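Local structure of R.Pab1 family restriction endonuclease (Campylobacter coli, 7CFA) at residues Met115-Thr120 against Val137-Leu142; Phe6-Glu11 against Phe84-His89; Asn102-Asn107 against Phe218-Asn223; Ile21-Arg26 against His47-Gln52. The protein probably acts as a restriction enzyme of the R.PabI family, cleaving DNA by excising a base from its recognition sequence with glycosylase activity. The protein carries 2 engineered substitutions. One frame throughout, in Å; residues are numbered along the deposited sequence.

Contact 1 of 4, residues Met115-Thr120 against Val137-Leu142; sequences MKINRT and VSYPLL
Ile117 lies where the loop leaving helix 111-114 turns into the strand that pairs with Val137-Leu142. Ile117 CB lies 4.0 Å from Ser138 O, so the branch point already sits against the partner backbone. Ile117 CG1 stands beside the backbone N (chi1 -64°) and passes Pro140 CD at 4.1 Å, crossing the proline at about a right angle. Ile117 CG2, the other branch, comes to 3.5 Å from Ser138 O; it also touches Val137 and lies over one face of the Tyr139 ring. At the tip, the extended chain (chi2 179°) brings Ile117 CD1 to 3.6 Å from Tyr139 CD2. That ring is held at its far end, where Tyr139 OH is hydrogen-bonded to Glu159. One residue on, Asn118 and Ser138 form an antiparallel hydrogen-bonded pair: Asn118 N donates to Ser138 O at 3.0 Å, and Ser138 N returns a nearly straight bond to Asn118 O at 2.8 Å, both in the carbonyl planes. Arg119 and Val137 follow as a non-hydrogen-bonded pair, side chains side by side. Toward the helix the strands part, and side chains take over from backbone bonds. The bent chain of Met115 meets Leu142 tip to tip, with Met115 SD 3.8 Å from Leu142 CD1. Ser138 OG binds Ser138 OG of the second subunit, and Val137-Leu142 pair antiparallel with a strand of that chain. A long beta hairpin whose sheet runs on across the dimer interface is consistent with the curved half-pipe fold of the R.PabI family.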
# COMPACT_ATOMS: atom_id res chain seq x y z
N MET A 115 -7.14 -3.64 -16.66
CA MET A 115 -7.17 -4.07 -15.27
C MET A 115 -8.06 -3.13 -14.46
O MET A 115 -7.93 -1.91 -14.55
CB MET A 115 -5.75 -4.11 -14.69
CG MET A 115 -4.86 -5.16 -15.34
SD MET A 115 -5.51 -6.84 -15.19
CE MET A 115 -6.08 -7.15 -16.86
N LYS A 116 -8.96 -3.72 -13.68
CA LYS A 116 -9.97 -2.96 -12.95
C LYS A 116 -9.86 -3.25 -11.46
O LYS A 116 -9.71 -4.40 -11.05
CB LYS A 116 -11.38 -3.31 -13.45
CG LYS A 116 -11.60 -3.07 -14.94
CD LYS A 116 -11.50 -1.60 -15.30
CE LYS A 116 -11.63 -1.39 -16.80
NZ LYS A 116 -11.28 -0.00 -17.22
N ILE A 117 -9.93 -2.18 -10.67
CA ILE A 117 -10.10 -2.30 -9.23
C ILE A 117 -11.59 -2.33 -8.93
O ILE A 117 -12.34 -1.45 -9.38
CB ILE A 117 -9.40 -1.14 -8.50
CG1 ILE A 117 -7.89 -1.21 -8.73
CG2 ILE A 117 -9.72 -1.16 -7.01
CD1 ILE A 117 -7.11 -0.10 -8.07
N ASN A 118 -12.03 -3.34 -8.19
CA ASN A 118 -13.44 -3.60 -7.95
C ASN A 118 -13.83 -3.23 -6.53
O ASN A 118 -13.06 -3.45 -5.59
CB ASN A 118 -13.78 -5.07 -8.19
CG ASN A 118 -13.67 -5.47 -9.65
OD1 ASN A 118 -14.03 -4.70 -10.54
ND2 ASN A 118 -13.18 -6.68 -9.90
N ARG A 119 -15.02 -2.66 -6.38
CA ARG A 119 -15.66 -2.48 -5.09
C ARG A 119 -16.92 -3.34 -5.07
O ARG A 119 -17.75 -3.24 -5.98
CB ARG A 119 -15.99 -1.01 -4.83
CG ARG A 119 -14.78 -0.11 -4.74
CD ARG A 119 -15.18 1.34 -4.51
NE ARG A 119 -14.02 2.23 -4.46
CZ ARG A 119 -13.42 2.61 -3.34
NH1 ARG A 119 -13.86 2.18 -2.17
NH2 ARG A 119 -12.37 3.42 -3.40
N THR A 120 -17.05 -4.19 -4.06
CA THR A 120 -18.18 -5.10 -4.03
C THR A 120 -19.38 -4.44 -3.37
O THR A 120 -19.29 -3.38 -2.74
CB THR A 120 -17.82 -6.39 -3.29
OG1 THR A 120 -17.67 -6.10 -1.89
CG2 THR A 120 -16.54 -6.98 -3.83
N VAL A 137 -12.66 -4.13 -1.39
CA VAL A 137 -11.96 -3.48 -2.49
C VAL A 137 -10.96 -4.50 -3.02
O VAL A 137 -10.05 -4.93 -2.29
CB VAL A 137 -11.26 -2.19 -2.06
CG1 VAL A 137 -10.64 -1.49 -3.26
CG2 VAL A 137 -12.24 -1.27 -1.35
N SER A 138 -11.13 -4.92 -4.27
CA SER A 138 -10.34 -5.99 -4.85
C SER A 138 -9.33 -5.41 -5.84
O SER A 138 -9.71 -4.70 -6.78
CB SER A 138 -11.23 -7.02 -5.54
OG SER A 138 -12.10 -7.63 -4.61
N TYR A 139 -8.06 -5.72 -5.63
CA TYR A 139 -6.98 -5.25 -6.47
C TYR A 139 -6.42 -6.41 -7.28
O TYR A 139 -6.04 -7.44 -6.71
CB TYR A 139 -5.86 -4.63 -5.63
CG TYR A 139 -6.30 -3.43 -4.82
CD1 TYR A 139 -6.89 -3.58 -3.58
CD2 TYR A 139 -6.11 -2.15 -5.31
CE1 TYR A 139 -7.29 -2.48 -2.84
CE2 TYR A 139 -6.50 -1.04 -4.58
CZ TYR A 139 -7.09 -1.22 -3.34
OH TYR A 139 -7.49 -0.12 -2.61
N PRO A 140 -6.37 -6.28 -8.61
CA PRO A 140 -5.80 -7.35 -9.42
C PRO A 140 -4.29 -7.30 -9.42
O PRO A 140 -3.67 -6.25 -9.22
CB PRO A 140 -6.36 -7.06 -10.82
CG PRO A 140 -6.49 -5.57 -10.84
CD PRO A 140 -6.87 -5.16 -9.43
N LEU A 141 -3.68 -8.46 -9.64
CA LEU A 141 -2.26 -8.53 -9.89
C LEU A 141 -2.02 -9.50 -11.03
O LEU A 141 -2.68 -10.54 -11.13
CB LEU A 141 -1.48 -8.96 -8.63
CG LEU A 141 -1.75 -10.32 -7.99
CD1 LEU A 141 -0.78 -11.37 -8.50
CD2 LEU A 141 -1.67 -10.20 -6.47
N LEU A 142 -1.10 -9.14 -11.91
CA LEU A 142 -0.72 -9.97 -13.05
C LEU A 142 0.66 -10.54 -12.81
O LEU A 142 1.58 -9.82 -12.40
CB LEU A 142 -0.75 -9.16 -14.35
CG LEU A 142 -2.11 -8.62 -14.80
CD1 LEU A 142 -1.97 -7.82 -16.08
CD2 LEU A 142 -3.10 -9.77 -14.98

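Contact 2 of 4, residues Phe6-Glu11 against Phe84-His89; sequences FKIDYE and FQFFKH
An aromatic cluster of Phe6, Phe86 and His89 ties the chain entering strand 8-13 to the C-terminal end of helix 79-88. Two kinds of ring contact meet at Phe6, whose CG is anti to the backbone N (chi1 176°), an orientation that places one face of the ring against His89 and an edge against Phe86. With His89 it makes a face-to-face stack, the centroids of the Phe6 and His89 rings 3.7 Å apart and the planes only 8° from parallel. Phe6 CE1 and His89 CE1 approach to 3.4 Å. With Phe86 the geometry is T-shaped: the edge of Phe6 points at the face of Phe86, ring centroids 5.0 Å apart and planes at 69°, and Phe6 CD2 stands over the centre of that face.

Aliphatic contacts widen the patch. Ile8 CD1 packs 3.7 Å from Phe86 CE2, so the strand and the loop before it share one phenylalanine. Ile203 of strand 198-203, which pairs with strand 8-13, also packs on Phe86.

Gln85 and His89 supply the polar part. Gln85 OE1 lies at the edge of the Phe6 ring, 3.6 Å from Phe6 CZ, and also rests 3.5 Å from Ile8 CD1; the NE2 end of this amide is hydrogen-bonded to Asp81. What fixes the rotation of the stacked imidazole is a bond back from His89, just past the helix, to the last turn: His89 ND1 donates to Gln85 O at 2.8 Å, the oxygen lying almost in the imidazole plane, while the same Gln85 O also accepts from His89 N.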
# COMPACT_ATOMS: atom_id res chain seq x y z
N PHE A 6 30.12 -11.58 -23.08
CA PHE A 6 29.80 -10.41 -22.29
C PHE A 6 28.73 -10.72 -21.26
O PHE A 6 27.73 -11.37 -21.56
CB PHE A 6 29.35 -9.26 -23.19
CG PHE A 6 28.93 -8.03 -22.43
CD1 PHE A 6 29.87 -7.20 -21.86
CD2 PHE A 6 27.58 -7.72 -22.30
CE1 PHE A 6 29.48 -6.07 -21.16
CE2 PHE A 6 27.19 -6.59 -21.61
CZ PHE A 6 28.14 -5.76 -21.03
N LYS A 7 28.95 -10.26 -20.03
CA LYS A 7 27.99 -10.47 -18.96
C LYS A 7 27.96 -9.23 -18.07
O LYS A 7 28.84 -8.37 -18.13
CB LYS A 7 28.33 -11.72 -18.14
CG LYS A 7 29.66 -11.65 -17.40
CD LYS A 7 29.85 -12.87 -16.50
CE LYS A 7 31.19 -12.83 -15.78
NZ LYS A 7 31.36 -11.60 -14.97
N ILE A 8 26.93 -9.16 -17.23
CA ILE A 8 26.77 -8.10 -16.25
C ILE A 8 26.46 -8.77 -14.92
O ILE A 8 25.42 -9.43 -14.78
CB ILE A 8 25.68 -7.10 -16.63
CG1 ILE A 8 26.06 -6.34 -17.90
CG2 ILE A 8 25.41 -6.14 -15.48
CD1 ILE A 8 25.04 -5.29 -18.31
N ASP A 9 27.35 -8.61 -13.94
CA ASP A 9 27.10 -9.05 -12.57
C ASP A 9 26.42 -7.89 -11.85
O ASP A 9 27.08 -7.07 -11.21
CB ASP A 9 28.39 -9.48 -11.88
CG ASP A 9 29.01 -10.71 -12.52
OD1 ASP A 9 28.26 -11.64 -12.89
OD2 ASP A 9 30.25 -10.76 -12.63
N TYR A 10 25.10 -7.84 -11.95
CA TYR A 10 24.35 -6.69 -11.43
C TYR A 10 24.31 -6.72 -9.91
O TYR A 10 23.76 -7.65 -9.31
CB TYR A 10 22.93 -6.69 -12.00
CG TYR A 10 22.31 -5.32 -12.05
CD1 TYR A 10 21.76 -4.74 -10.91
CD2 TYR A 10 22.28 -4.59 -13.24
CE1 TYR A 10 21.20 -3.48 -10.96
CE2 TYR A 10 21.72 -3.34 -13.29
CZ TYR A 10 21.18 -2.78 -12.15
OH TYR A 10 20.62 -1.53 -12.20
N GLU A 11 24.89 -5.69 -9.29
CA GLU A 11 24.96 -5.61 -7.84
C GLU A 11 23.61 -5.21 -7.26
O GLU A 11 23.01 -4.22 -7.68
CB GLU A 11 26.03 -4.61 -7.42
CG GLU A 11 26.08 -4.33 -5.93
CD GLU A 11 27.25 -3.46 -5.54
OE1 GLU A 11 28.41 -3.86 -5.79
OE2 GLU A 11 27.02 -2.36 -5.00
N PHE A 84 20.76 -1.91 -23.42
CA PHE A 84 21.67 -1.12 -24.23
C PHE A 84 23.05 -1.76 -24.30
O PHE A 84 23.66 -1.84 -25.38
CB PHE A 84 21.77 0.30 -23.67
CG PHE A 84 22.80 1.15 -24.36
CD1 PHE A 84 22.51 1.80 -25.54
CD2 PHE A 84 24.07 1.30 -23.81
CE1 PHE A 84 23.46 2.59 -26.17
CE2 PHE A 84 25.02 2.08 -24.44
CZ PHE A 84 24.72 2.73 -25.62
N GLN A 85 23.57 -2.23 -23.16
CA GLN A 85 24.91 -2.79 -23.14
C GLN A 85 24.98 -4.10 -23.91
O GLN A 85 25.97 -4.37 -24.60
CB GLN A 85 25.38 -2.99 -21.70
CG GLN A 85 25.56 -1.69 -20.92
CD GLN A 85 26.17 -1.92 -19.54
OE1 GLN A 85 27.14 -2.66 -19.40
NE2 GLN A 85 25.59 -1.28 -18.53
N PHE A 86 23.94 -4.94 -23.80
CA PHE A 86 23.95 -6.20 -24.53
C PHE A 86 23.71 -5.98 -26.02
O PHE A 86 24.16 -6.79 -26.84
CB PHE A 86 22.91 -7.15 -23.95
CG PHE A 86 23.41 -7.91 -22.76
CD1 PHE A 86 23.96 -9.17 -22.91
CD2 PHE A 86 23.34 -7.36 -21.49
CE1 PHE A 86 24.43 -9.88 -21.82
CE2 PHE A 86 23.81 -8.05 -20.39
CZ PHE A 86 24.36 -9.32 -20.56
N PHE A 87 23.02 -4.91 -26.39
CA PHE A 87 22.95 -4.53 -27.80
C PHE A 87 24.26 -3.91 -28.26
O PHE A 87 24.65 -4.09 -29.42
CB PHE A 87 21.80 -3.56 -28.04
CG PHE A 87 21.61 -3.19 -29.48
CD1 PHE A 87 20.92 -4.03 -30.34
CD2 PHE A 87 22.14 -2.01 -29.99
CE1 PHE A 87 20.75 -3.70 -31.67
CE2 PHE A 87 21.98 -1.68 -31.32
CZ PHE A 87 21.28 -2.52 -32.16
N LYS A 88 24.95 -3.18 -27.37
CA LYS A 88 26.24 -2.59 -27.72
C LYS A 88 27.28 -3.67 -27.98
O LYS A 88 28.13 -3.51 -28.87
CB LYS A 88 26.69 -1.66 -26.60
CG LYS A 88 28.10 -1.11 -26.77
CD LYS A 88 28.52 -0.28 -25.57
CE LYS A 88 29.95 0.21 -25.71
NZ LYS A 88 30.39 1.00 -24.52
N HIS A 89 27.24 -4.76 -27.22
CA HIS A 89 28.17 -5.86 -27.37
C HIS A 89 27.67 -6.94 -28.33
O HIS A 89 28.16 -8.08 -28.28
CB HIS A 89 28.49 -6.46 -26.00
CG HIS A 89 29.31 -5.56 -25.13
ND1 HIS A 89 28.76 -4.51 -24.42
CD2 HIS A 89 30.64 -5.54 -24.86
CE1 HIS A 89 29.71 -3.89 -23.75
NE2 HIS A 89 30.86 -4.49 -24.00

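Contact 3 of 4, residues Asn102-Asn107 against Phe218-Asn223; sequences NFLENN and FGILSN
Ile220 CG2 is the methyl on which this buried contact centres, met by two side chains of the last turns of helix 94-106 and by Asn107 just past it. Phe103 CE2 lies 3.6 Å from Ile220 CG2, approaching obliquely, and Leu104 CD2 lies 3.8 Å from Ile220 CG2. Asn107 ND2 comes from across to 3.4 Å from Ile220 CG2. Ile220 turns this methyl inward by placing CG1 in the crowded position between backbone N and carbonyl carbon (chi1 73°). Leu104 reaches further, over bare backbone: Leu104 CD2 sits 3.6 Å from Gly219 C, and the lack of a side chain at Gly219 lets the two backbones approach to 6.3 Å between Leu104 CA and Gly219 CA.

A second shell sets these groups. Asn107 ND2 is hydrogen-bonded to Glu109 O, which holds the amide beside Ile220. Arg226 NH1 binds both Leu104 O and Asn107 O, linking the helix end to helix 223-237, on whose Val229 and Leu230 Leu104 packs. The second subunit packs directly on the first layer, its Ala128 on Phe103 and Asn107, its Ile130 on Ile220. Close approach of the end of helix 94-106 to Gly219 and Ile220, where helix 208-219 runs out, is helix-to-helix packing in the helical part of the fold, beside the dimer interface.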
# COMPACT_ATOMS: atom_id res chain seq x y z
N ASN A 102 7.52 -3.17 -33.49
CA ASN A 102 6.30 -3.39 -34.27
C ASN A 102 5.16 -3.89 -33.41
O ASN A 102 3.99 -3.56 -33.66
CB ASN A 102 6.57 -4.36 -35.42
CG ASN A 102 7.52 -3.79 -36.46
OD1 ASN A 102 7.61 -2.57 -36.64
ND2 ASN A 102 8.24 -4.66 -37.15
N PHE A 103 5.47 -4.69 -32.38
CA PHE A 103 4.43 -5.17 -31.48
C PHE A 103 3.80 -4.03 -30.69
O PHE A 103 2.57 -3.98 -30.54
CB PHE A 103 5.01 -6.22 -30.53
CG PHE A 103 4.09 -6.60 -29.40
CD1 PHE A 103 3.06 -7.50 -29.60
CD2 PHE A 103 4.26 -6.05 -28.14
CE1 PHE A 103 2.21 -7.85 -28.56
CE2 PHE A 103 3.41 -6.39 -27.10
CZ PHE A 103 2.39 -7.29 -27.31
N LEU A 104 4.62 -3.11 -30.19
CA LEU A 104 4.09 -2.00 -29.40
C LEU A 104 3.37 -0.98 -30.27
O LEU A 104 2.46 -0.29 -29.80
CB LEU A 104 5.22 -1.34 -28.61
CG LEU A 104 5.90 -2.24 -27.58
CD1 LEU A 104 7.04 -1.51 -26.89
CD2 LEU A 104 4.88 -2.74 -26.57
N GLU A 105 3.76 -0.88 -31.55
CA GLU A 105 3.09 0.06 -32.45
C GLU A 105 1.70 -0.43 -32.82
O GLU A 105 0.77 0.37 -32.95
CB GLU A 105 3.93 0.27 -33.71
CG GLU A 105 5.19 1.10 -33.49
CD GLU A 105 6.01 1.26 -34.76
OE1 GLU A 105 5.71 0.56 -35.76
OE2 GLU A 105 6.95 2.08 -34.77
N ASN A 106 1.53 -1.75 -32.99
CA ASN A 106 0.25 -2.31 -33.39
C ASN A 106 -0.65 -2.66 -32.21
O ASN A 106 -1.85 -2.88 -32.41
CB ASN A 106 0.47 -3.57 -34.24
CG ASN A 106 1.03 -3.26 -35.61
OD1 ASN A 106 0.68 -2.26 -36.23
ND2 ASN A 106 1.92 -4.13 -36.09
N ASN A 107 -0.11 -2.71 -30.99
CA ASN A 107 -0.90 -3.12 -29.85
C ASN A 107 -1.93 -2.06 -29.47
O ASN A 107 -1.65 -0.86 -29.52
CB ASN A 107 -0.01 -3.42 -28.64
CG ASN A 107 -0.81 -3.79 -27.41
OD1 ASN A 107 -1.84 -4.47 -27.50
ND2 ASN A 107 -0.36 -3.33 -26.25
N PHE A 218 6.57 -3.74 -20.09
CA PHE A 218 6.45 -2.32 -19.77
C PHE A 218 5.73 -1.57 -20.89
O PHE A 218 4.91 -0.68 -20.62
CB PHE A 218 7.83 -1.70 -19.54
CG PHE A 218 8.31 -1.80 -18.11
CD1 PHE A 218 7.75 -1.01 -17.12
CD2 PHE A 218 9.34 -2.66 -17.77
CE1 PHE A 218 8.19 -1.08 -15.82
CE2 PHE A 218 9.79 -2.74 -16.46
CZ PHE A 218 9.21 -1.96 -15.49
N GLY A 219 6.01 -1.93 -22.14
CA GLY A 219 5.45 -1.22 -23.28
C GLY A 219 3.94 -1.32 -23.41
O GLY A 219 3.34 -0.50 -24.11
N ILE A 220 3.32 -2.30 -22.76
CA ILE A 220 1.87 -2.45 -22.80
C ILE A 220 1.21 -2.00 -21.50
O ILE A 220 0.01 -2.21 -21.31
CB ILE A 220 1.47 -3.89 -23.14
CG1 ILE A 220 1.73 -4.81 -21.95
CG2 ILE A 220 2.22 -4.37 -24.37
CD1 ILE A 220 1.19 -6.21 -22.13
N LEU A 221 1.97 -1.40 -20.59
CA LEU A 221 1.41 -0.99 -19.30
C LEU A 221 0.45 0.18 -19.48
O LEU A 221 -0.67 0.16 -18.95
CB LEU A 221 2.53 -0.64 -18.33
CG LEU A 221 2.18 -0.62 -16.84
CD1 LEU A 221 1.52 -1.93 -16.44
CD2 LEU A 221 3.43 -0.38 -16.02
N SER A 222 0.87 1.20 -20.23
CA SER A 222 0.04 2.37 -20.49
C SER A 222 0.55 3.03 -21.76
O SER A 222 1.56 2.62 -22.34
CB SER A 222 0.06 3.34 -19.31
OG SER A 222 1.35 3.92 -19.17
N ASN A 223 -0.16 4.08 -22.19
CA ASN A 223 0.29 4.83 -23.36
C ASN A 223 1.59 5.57 -23.08
O ASN A 223 2.47 5.64 -23.94
CB ASN A 223 -0.80 5.80 -23.81
CG ASN A 223 -1.74 5.18 -24.83
OD1 ASN A 223 -1.33 4.38 -25.67
ND2 ASN A 223 -3.01 5.56 -24.77

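Contact 4 of 4, residues Ile21-Arg26 against His47-Gln52; sequences IRIKQR and HYVEWQ
Apolar side chains are close-packed in the row formed by Ile21, Trp51 and Val49. Ile21 CD1 sits over the face of the indole five-membered ring, 3.4 Å from Trp51 CD1, the two side chains pointing the same way. Ile23 CD1 continues the row at 3.8 Å from Val49 CG2. Trp51 is anchored beyond the pair by its NE1, hydrogen-bonded to Glu78, and Leu12 of strand 8-13 packs on both Ile21 and Trp51.

Between the two faces runs an antiparallel ladder in which Arg22 pairs with Glu50 and Lys24 with Tyr48 as hydrogen-bonded pairs; the Glu50 N to Arg22 O bond is the shortest of the ladder, at 2.6 Å. Strands 21-27 and 47-51 are neighbours in a large antiparallel sheet, consistent with the half-pipe fold of the R.PabI family; strand 47-51 pairs on its other edge with strand 166-175.

The other face is polar, with Glu50 buried in it and Arg22 its solvent side. Arg22, bent at chi3 (-62°), grips side-on: NH2 meets the syn lone pair of Glu50 OE1 at 2.6 Å, while NE, at 2.9 Å, comes nearly along the C-O axis of the same oxygen. Lys24 NZ meets Glu50 OE2 from above the carboxylate plane at 3.2 Å and also bridges to Glu154, probably easing the repulsion between the two glutamates. Farther along, extended Arg26 crosses Tyr48 and donates from NH1 to Tyr48 OH at 3.2 Å, the guanidinium nearly perpendicular to the ring.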
# COMPACT_ATOMS: atom_id res chain seq x y z
N ILE A 21 14.78 -2.92 -3.52
CA ILE A 21 15.09 -4.33 -3.35
C ILE A 21 14.52 -4.79 -2.01
O ILE A 21 14.81 -4.20 -0.97
CB ILE A 21 16.61 -4.59 -3.41
CG1 ILE A 21 17.21 -4.01 -4.69
CG2 ILE A 21 16.88 -6.08 -3.32
CD1 ILE A 21 16.77 -4.73 -5.94
N ARG A 22 13.73 -5.86 -2.05
CA ARG A 22 13.19 -6.47 -0.84
C ARG A 22 13.33 -7.98 -0.95
O ARG A 22 13.32 -8.55 -2.04
CB ARG A 22 11.72 -6.08 -0.61
CG ARG A 22 11.50 -4.59 -0.39
CD ARG A 22 10.08 -4.29 0.08
NE ARG A 22 9.07 -4.67 -0.90
CZ ARG A 22 7.78 -4.37 -0.80
NH1 ARG A 22 7.34 -3.69 0.25
NH2 ARG A 22 6.93 -4.76 -1.74
N ILE A 23 13.47 -8.63 0.21
CA ILE A 23 13.59 -10.08 0.30
C ILE A 23 12.32 -10.62 0.93
O ILE A 23 11.90 -10.17 2.00
CB ILE A 23 14.83 -10.49 1.12
CG1 ILE A 23 16.09 -9.83 0.56
CG2 ILE A 23 14.98 -12.00 1.13
CD1 ILE A 23 16.40 -10.23 -0.87
N LYS A 24 11.71 -11.60 0.26
CA LYS A 24 10.48 -12.22 0.72
C LYS A 24 10.61 -13.74 0.63
O LYS A 24 11.56 -14.26 0.04
CB LYS A 24 9.27 -11.74 -0.09
CG LYS A 24 9.34 -12.06 -1.57
CD LYS A 24 8.13 -11.53 -2.31
CE LYS A 24 8.23 -11.83 -3.80
NZ LYS A 24 7.07 -11.27 -4.56
N GLN A 25 9.64 -14.43 1.22
CA GLN A 25 9.61 -15.89 1.22
C GLN A 25 8.32 -16.35 0.55
O GLN A 25 7.22 -15.98 0.99
CB GLN A 25 9.70 -16.44 2.65
CG GLN A 25 9.78 -17.96 2.73
CD GLN A 25 10.13 -18.46 4.12
OE1 GLN A 25 10.65 -17.71 4.95
NE2 GLN A 25 9.84 -19.73 4.38
N ARG A 26 8.46 -17.15 -0.51
CA ARG A 26 7.31 -17.60 -1.28
C ARG A 26 6.62 -18.75 -0.55
O ARG A 26 7.24 -19.79 -0.29
CB ARG A 26 7.75 -18.03 -2.68
CG ARG A 26 6.61 -18.22 -3.67
CD ARG A 26 7.15 -18.51 -5.07
NE ARG A 26 6.09 -18.48 -6.08
CZ ARG A 26 6.30 -18.66 -7.38
NH1 ARG A 26 7.52 -18.89 -7.83
NH2 ARG A 26 5.28 -18.62 -8.22
N HIS A 47 13.15 -18.23 -0.45
CA HIS A 47 13.49 -16.82 -0.37
C HIS A 47 13.70 -16.24 -1.76
O HIS A 47 14.49 -16.77 -2.55
CB HIS A 47 14.74 -16.61 0.49
CG HIS A 47 14.47 -16.68 1.96
ND1 HIS A 47 14.61 -17.85 2.69
CD2 HIS A 47 14.07 -15.73 2.84
CE1 HIS A 47 14.31 -17.61 3.95
NE2 HIS A 47 13.98 -16.34 4.07
N TYR A 48 12.99 -15.16 -2.07
CA TYR A 48 13.06 -14.51 -3.36
C TYR A 48 13.52 -13.06 -3.20
O TYR A 48 13.34 -12.45 -2.15
CB TYR A 48 11.69 -14.53 -4.07
CG TYR A 48 11.41 -15.78 -4.86
CD1 TYR A 48 11.22 -17.00 -4.22
CD2 TYR A 48 11.32 -15.74 -6.25
CE1 TYR A 48 10.95 -18.15 -4.95
CE2 TYR A 48 11.06 -16.88 -6.98
CZ TYR A 48 10.88 -18.08 -6.33
OH TYR A 48 10.62 -19.22 -7.05
N VAL A 49 14.11 -12.53 -4.26
CA VAL A 49 14.42 -11.11 -4.36
C VAL A 49 13.27 -10.42 -5.06
O VAL A 49 12.80 -10.87 -6.11
CB VAL A 49 15.74 -10.89 -5.12
CG1 VAL A 49 16.00 -9.39 -5.29
CG2 VAL A 49 16.90 -11.56 -4.39
N GLU A 50 12.78 -9.33 -4.47
CA GLU A 50 11.76 -8.50 -5.09
C GLU A 50 12.40 -7.19 -5.52
O GLU A 50 12.88 -6.43 -4.67
CB GLU A 50 10.59 -8.24 -4.13
CG GLU A 50 9.34 -7.74 -4.83
CD GLU A 50 8.22 -7.41 -3.86
OE1 GLU A 50 8.38 -6.44 -3.09
OE2 GLU A 50 7.20 -8.12 -3.87
N TRP A 51 12.39 -6.93 -6.82
CA TRP A 51 13.09 -5.79 -7.41
C TRP A 51 12.09 -4.94 -8.20
O TRP A 51 11.66 -5.33 -9.29
CB TRP A 51 14.23 -6.28 -8.31
CG TRP A 51 15.09 -5.20 -8.92
CD1 TRP A 51 15.01 -3.85 -8.71
CD2 TRP A 51 16.15 -5.40 -9.86
NE1 TRP A 51 15.97 -3.20 -9.46
CE2 TRP A 51 16.68 -4.13 -10.18
CE3 TRP A 51 16.71 -6.53 -10.47
CZ2 TRP A 51 17.73 -3.96 -11.07
CZ3 TRP A 51 17.76 -6.36 -11.36
CH2 TRP A 51 18.26 -5.08 -11.65
N GLN A 52 11.72 -3.79 -7.64
CA GLN A 52 10.87 -2.83 -8.34
C GLN A 52 11.74 -2.09 -9.35
O GLN A 52 12.23 -0.98 -9.12
CB GLN A 52 10.19 -1.87 -7.37
CG GLN A 52 9.18 -0.95 -8.03
CD GLN A 52 8.50 -0.01 -7.06
OE1 GLN A 52 8.87 0.05 -5.88
NE2 GLN A 52 7.51 0.73 -7.54

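Contacts 1 and 4 belong to one seven-stranded antiparallel sheet: the first lies at its outermost hairpin, the second near its other end, with centres 23 Å apart. Contact 2 joins contact 4 directly, Tyr10 CE1 lying 3.4 Å from Trp51 CH2, so the small two-stranded sheet leans on the large one. Helices 79-88 and 94-106 follow each other in the chain and carry contacts 2 and 3, whose centres are about 24 Å apart. Contact 3 closes a loop of chain that contains contact 1; their nearest atoms are about 7 Å apart, and both reach the second subunit. Contacts 2 and 4 touch no other chain of the assembly.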